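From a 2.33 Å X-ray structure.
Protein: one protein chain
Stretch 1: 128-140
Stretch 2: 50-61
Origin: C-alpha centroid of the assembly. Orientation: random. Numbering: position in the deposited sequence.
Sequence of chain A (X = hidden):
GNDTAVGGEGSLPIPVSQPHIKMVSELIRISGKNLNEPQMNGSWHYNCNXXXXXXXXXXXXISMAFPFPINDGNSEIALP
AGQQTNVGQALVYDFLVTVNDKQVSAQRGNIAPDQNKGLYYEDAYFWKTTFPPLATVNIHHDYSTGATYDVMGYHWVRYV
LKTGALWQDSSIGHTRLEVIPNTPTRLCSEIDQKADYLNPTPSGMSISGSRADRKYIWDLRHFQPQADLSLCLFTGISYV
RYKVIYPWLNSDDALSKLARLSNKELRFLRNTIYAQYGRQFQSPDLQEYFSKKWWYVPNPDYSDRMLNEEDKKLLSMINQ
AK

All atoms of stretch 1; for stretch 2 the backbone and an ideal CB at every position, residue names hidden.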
# COMPACT_ATOMS: atom_id res chain seq x y z
N LYS A 128 17.12 -6.89 -21.51
CA LYS A 128 16.90 -6.80 -22.95
C LYS A 128 15.66 -7.57 -23.32
O LYS A 128 15.33 -8.56 -22.67
CB LYS A 128 18.10 -7.31 -23.77
CG LYS A 128 19.40 -6.52 -23.57
CD LYS A 128 19.44 -5.17 -24.31
CE LYS A 128 20.53 -4.26 -23.78
NZ LYS A 128 21.88 -4.88 -23.85
N THR A 129 14.95 -7.09 -24.35
CA THR A 129 13.74 -7.73 -24.89
C THR A 129 13.81 -7.66 -26.42
O THR A 129 13.92 -6.56 -26.98
CB THR A 129 12.44 -7.12 -24.33
OG1 THR A 129 12.25 -5.82 -24.88
CG2 THR A 129 12.41 -7.02 -22.82
N THR A 130 13.79 -8.82 -27.08
CA THR A 130 13.81 -8.90 -28.53
C THR A 130 12.39 -9.23 -28.99
O THR A 130 11.76 -10.17 -28.49
CB THR A 130 14.87 -9.89 -29.06
OG1 THR A 130 16.16 -9.48 -28.59
CG2 THR A 130 14.93 -9.94 -30.58
N PHE A 131 11.90 -8.44 -29.92
CA PHE A 131 10.60 -8.65 -30.50
C PHE A 131 10.73 -9.01 -31.97
O PHE A 131 11.09 -8.13 -32.76
CB PHE A 131 9.70 -7.41 -30.38
CG PHE A 131 9.29 -6.91 -29.02
CD1 PHE A 131 10.21 -6.26 -28.20
CD2 PHE A 131 7.95 -6.93 -28.62
CE1 PHE A 131 9.82 -5.73 -26.97
CE2 PHE A 131 7.56 -6.39 -27.40
CZ PHE A 131 8.50 -5.81 -26.57
N PRO A 132 10.35 -10.27 -32.36
CA PRO A 132 10.26 -10.61 -33.79
C PRO A 132 9.26 -9.69 -34.54
O PRO A 132 8.51 -8.97 -33.88
CB PRO A 132 9.74 -12.07 -33.76
CG PRO A 132 10.06 -12.57 -32.41
CD PRO A 132 9.90 -11.39 -31.51
N PRO A 133 9.19 -9.70 -35.90
CA PRO A 133 8.22 -8.81 -36.59
C PRO A 133 6.76 -9.00 -36.15
O PRO A 133 6.26 -10.13 -36.12
CB PRO A 133 8.39 -9.19 -38.07
CG PRO A 133 9.78 -9.71 -38.17
CD PRO A 133 10.01 -10.45 -36.87
N LEU A 134 6.11 -7.88 -35.77
CA LEU A 134 4.72 -7.74 -35.31
C LEU A 134 4.34 -8.63 -34.09
O LEU A 134 3.15 -8.83 -33.80
CB LEU A 134 3.73 -7.98 -36.48
CG LEU A 134 3.71 -6.89 -37.57
CD1 LEU A 134 2.85 -7.30 -38.74
CD2 LEU A 134 3.26 -5.51 -37.01
N ALA A 135 5.35 -9.10 -33.34
CA ALA A 135 5.18 -10.02 -32.23
C ALA A 135 4.85 -9.37 -30.89
O ALA A 135 5.10 -8.19 -30.67
CB ALA A 135 6.43 -10.87 -32.09
N THR A 136 4.25 -10.19 -30.01
CA THR A 136 3.86 -9.88 -28.64
C THR A 136 4.92 -10.49 -27.68
O THR A 136 5.38 -11.62 -27.89
CB THR A 136 2.43 -10.42 -28.38
OG1 THR A 136 1.49 -9.75 -29.22
CG2 THR A 136 1.99 -10.26 -26.94
N VAL A 137 5.30 -9.75 -26.66
CA VAL A 137 6.26 -10.25 -25.67
C VAL A 137 5.59 -10.14 -24.31
O VAL A 137 4.97 -9.12 -24.01
CB VAL A 137 7.65 -9.54 -25.74
CG1 VAL A 137 8.50 -9.79 -24.50
CG2 VAL A 137 8.40 -9.98 -27.00
N ASN A 138 5.66 -11.22 -23.54
CA ASN A 138 5.13 -11.26 -22.18
C ASN A 138 6.22 -10.86 -21.18
O ASN A 138 7.33 -11.40 -21.23
CB ASN A 138 4.59 -12.64 -21.85
CG ASN A 138 3.67 -12.61 -20.66
OD1 ASN A 138 2.50 -12.25 -20.78
ND2 ASN A 138 4.18 -12.94 -19.49
N ILE A 139 5.91 -9.89 -20.30
CA ILE A 139 6.82 -9.45 -19.24
C ILE A 139 6.13 -9.74 -17.93
O ILE A 139 4.95 -9.43 -17.78
CB ILE A 139 7.30 -7.95 -19.36
CG1 ILE A 139 8.07 -7.67 -20.71
CG2 ILE A 139 8.14 -7.50 -18.13
CD1 ILE A 139 9.37 -8.48 -20.98
N HIS A 140 6.84 -10.38 -17.00
CA HIS A 140 6.34 -10.68 -15.66
C HIS A 140 7.33 -10.19 -14.60
O HIS A 140 8.53 -10.40 -14.72
CB HIS A 140 6.03 -12.17 -15.46
CG HIS A 140 5.38 -12.45 -14.14
ND1 HIS A 140 6.11 -12.88 -13.05
CD2 HIS A 140 4.09 -12.30 -13.76
CE1 HIS A 140 5.24 -13.00 -12.06
NE2 HIS A 140 4.02 -12.65 -12.44
N UNK A 50 2.49 -8.14 -17.97
CA UNK A 50 2.40 -7.10 -18.99
C UNK A 50 2.48 -7.73 -20.35
O UNK A 50 3.27 -8.65 -20.57
CB UNK A 50 3.50 -6.05 -18.82
N UNK A 51 1.69 -7.22 -21.27
CA UNK A 51 1.67 -7.70 -22.65
C UNK A 51 2.08 -6.52 -23.50
O UNK A 51 1.48 -5.45 -23.40
CB UNK A 51 0.30 -8.25 -23.06
N UNK A 52 3.12 -6.69 -24.29
CA UNK A 52 3.65 -5.66 -25.19
C UNK A 52 3.54 -6.12 -26.61
O UNK A 52 3.77 -7.30 -26.88
CB UNK A 52 5.10 -5.32 -24.86
N UNK A 53 3.24 -5.20 -27.54
CA UNK A 53 3.18 -5.56 -28.94
C UNK A 53 4.13 -4.69 -29.81
O UNK A 53 4.09 -3.46 -29.74
CB UNK A 53 1.74 -5.43 -29.43
N UNK A 54 4.95 -5.37 -30.64
CA UNK A 54 5.79 -4.72 -31.62
C UNK A 54 4.87 -4.31 -32.79
O UNK A 54 4.26 -5.17 -33.41
CB UNK A 54 6.93 -5.63 -32.08
N UNK A 55 4.72 -3.00 -33.04
CA UNK A 55 3.81 -2.54 -34.09
C UNK A 55 4.51 -2.43 -35.45
O UNK A 55 3.84 -2.16 -36.45
CB UNK A 55 3.21 -1.19 -33.70
N UNK A 56 5.84 -2.69 -35.49
CA UNK A 56 6.65 -2.67 -36.71
C UNK A 56 6.77 -4.05 -37.33
O UNK A 56 6.96 -5.02 -36.61
CB UNK A 56 8.04 -2.12 -36.41
N UNK A 57 6.76 -4.14 -38.65
CA UNK A 57 6.90 -5.45 -39.27
C UNK A 57 8.40 -5.77 -39.46
O UNK A 57 8.85 -6.12 -40.55
CB UNK A 57 6.16 -5.49 -40.61
N UNK A 58 9.17 -5.67 -38.37
CA UNK A 58 10.60 -5.97 -38.33
C UNK A 58 11.02 -6.32 -36.89
O UNK A 58 10.33 -5.94 -35.94
CB UNK A 58 11.41 -4.79 -38.86
N UNK A 59 12.13 -7.05 -36.74
CA UNK A 59 12.69 -7.45 -35.46
C UNK A 59 13.26 -6.22 -34.73
O UNK A 59 13.98 -5.41 -35.33
CB UNK A 59 13.77 -8.51 -35.66
N UNK A 60 12.90 -6.04 -33.44
CA UNK A 60 13.39 -4.92 -32.66
C UNK A 60 13.93 -5.44 -31.34
O UNK A 60 13.34 -6.34 -30.74
CB UNK A 60 12.29 -3.88 -32.43
N UNK A 61 15.06 -4.88 -30.91
CA UNK A 61 15.72 -5.20 -29.64
C UNK A 61 15.74 -3.92 -28.83
O UNK A 61 16.27 -2.91 -29.28
CB UNK A 61 17.13 -5.76 -29.85

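Position 50 has extended angles and pairs with Ile139 through both backbone bonds: N to Ile139 O is 2.8 Å and O to Ile139 N is 2.9 Å. Its CB lies on the face that carries Ile139, so a large apolar residue would suit. It is Phe50, whose CD2 meets Ile139 CG2 at 3.8 Å.

Position 51 points to the other face, with Thr136 and Asn138. Thr136 CG2 is 4.7 Å and Asn138 OD1 5.1 Å from the ideal CB, which leaves room for a small, polar or beta-branched residue. It is Thr51. Its CG2 packs on Thr136 CG2 at 3.4 Å, and its OG1 finds a hydrogen bond elsewhere in the structure.

Position 52 returns to the Ile139 face. The backbone pairs with Val137: N to Val137 O is 3.1 Å, O to Val137 N is 2.9 Å. The ideal CB is 3.7 Å from Phe131 CE2, and an apolar residue, aliphatic or aromatic, is expected. Phe52 packs on two side chains: its CB meets Phe131 CE2 at 3.7 Å, and its CE2 meets Ile139 CG1 at 3.5 Å.

Position 53 faces the Thr136 side. Thr136 OG1 lies 4.3 Å from the ideal CB, and no charge faces it. A long or polar residue would do. Lys53 brings CE to 3.7 Å from Leu134 O.

Position 54 points toward the turn from Pro132 to Ala135. Its N bonds Ala135 O at 2.8 Å. Pro132 O is 4.1 Å from the ideal CB, so a short side chain with a donor suits. Asn54 gives ND2 to Pro132 O (3.1 Å) and also to O of position 58 (2.7 Å). Its OD1 accepts from N of position 56 at 3.1 Å. One amide thus ties the turn to its own loop.

Positions 55 and 56 point away, so many residues would fit. They are Thr55 and Leu56; the backbone O of Leu56 accepts from Leu134 N at 3.1 Å.

The CA-to-CB bond of position 57 points sideways, beside Leu134 and Pro133; polar or apolar would serve. Asn57 OD1 is 3.7 Å from Leu134 CD1. Position 58 points away, tolerating a long polar chain: Lys58.

The CA-to-CB bond of position 59 points sideways, near Pro132 and Pro133, with room for a flexible chain. Glu59 reaches Thr130 CG2 with OE1 at 3.5 Å.

Position 60 pairs with Phe131, N to Phe131 O 2.8 Å and O to Phe131 N 2.7 Å. Its CB is on the face that carries the Phe131 side chain, so an apolar residue suits, beta-branched among others. Val60 CG2 packs on Phe131 CB at 3.7 Å.

Position 61 faces Thr130 OG1, inviting a hydroxyl. Thr61 OG1 makes a weak bond to Thr130 OG1 at 3.4 Å.

Stretch 2 50-61: FTFKNTLNKEVT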
# COMPACT_ATOMS: atom_id res chain seq x y z
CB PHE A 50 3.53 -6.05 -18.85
CG PHE A 50 3.84 -5.60 -17.45
CD1 PHE A 50 3.13 -4.55 -16.87
CD2 PHE A 50 4.82 -6.23 -16.70
CE1 PHE A 50 3.38 -4.16 -15.54
CE2 PHE A 50 5.07 -5.84 -15.38
CZ PHE A 50 4.36 -4.79 -14.81
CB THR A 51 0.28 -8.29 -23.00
OG1 THR A 51 -0.13 -9.21 -21.99
CG2 THR A 51 0.25 -8.96 -24.32
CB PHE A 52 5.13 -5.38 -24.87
CG PHE A 52 5.38 -4.74 -23.53
CD1 PHE A 52 5.34 -3.36 -23.38
CD2 PHE A 52 5.70 -5.52 -22.43
CE1 PHE A 52 5.59 -2.77 -22.14
CE2 PHE A 52 5.96 -4.93 -21.19
CZ PHE A 52 5.92 -3.56 -21.06
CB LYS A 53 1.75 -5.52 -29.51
CG LYS A 53 1.67 -6.22 -30.87
CD LYS A 53 0.32 -6.11 -31.56
CE LYS A 53 0.38 -6.46 -33.04
NZ LYS A 53 0.78 -5.28 -33.88
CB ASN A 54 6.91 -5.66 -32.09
CG ASN A 54 7.80 -5.06 -33.15
OD1 ASN A 54 7.83 -3.85 -33.36
ND2 ASN A 54 8.60 -5.87 -33.81
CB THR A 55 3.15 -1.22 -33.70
OG1 THR A 55 4.13 -0.19 -33.68
CG2 THR A 55 2.40 -1.31 -32.39
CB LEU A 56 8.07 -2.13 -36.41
CG LEU A 56 8.19 -0.74 -35.83
CD1 LEU A 56 9.66 -0.39 -35.59
CD2 LEU A 56 7.56 0.32 -36.75
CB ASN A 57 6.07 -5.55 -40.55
CG ASN A 57 6.07 -6.93 -41.19
OD1 ASN A 57 5.97 -7.98 -40.53
ND2 ASN A 57 6.27 -6.95 -42.50
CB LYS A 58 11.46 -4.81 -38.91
CG LYS A 58 11.47 -3.50 -38.10
CD LYS A 58 12.73 -2.68 -38.40
CE LYS A 58 12.65 -1.24 -37.95
NZ LYS A 58 13.90 -0.47 -38.28
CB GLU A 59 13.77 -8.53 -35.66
CG GLU A 59 14.15 -9.27 -34.40
CD GLU A 59 15.63 -9.20 -34.07
OE1 GLU A 59 16.05 -8.24 -33.39
OE2 GLU A 59 16.37 -10.11 -34.51
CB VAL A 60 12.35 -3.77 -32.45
CG1 VAL A 60 12.06 -3.02 -33.75
CG2 VAL A 60 11.06 -4.27 -31.84
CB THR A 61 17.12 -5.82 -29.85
OG1 THR A 61 17.00 -6.99 -30.67
CG2 THR A 61 17.80 -6.19 -28.53
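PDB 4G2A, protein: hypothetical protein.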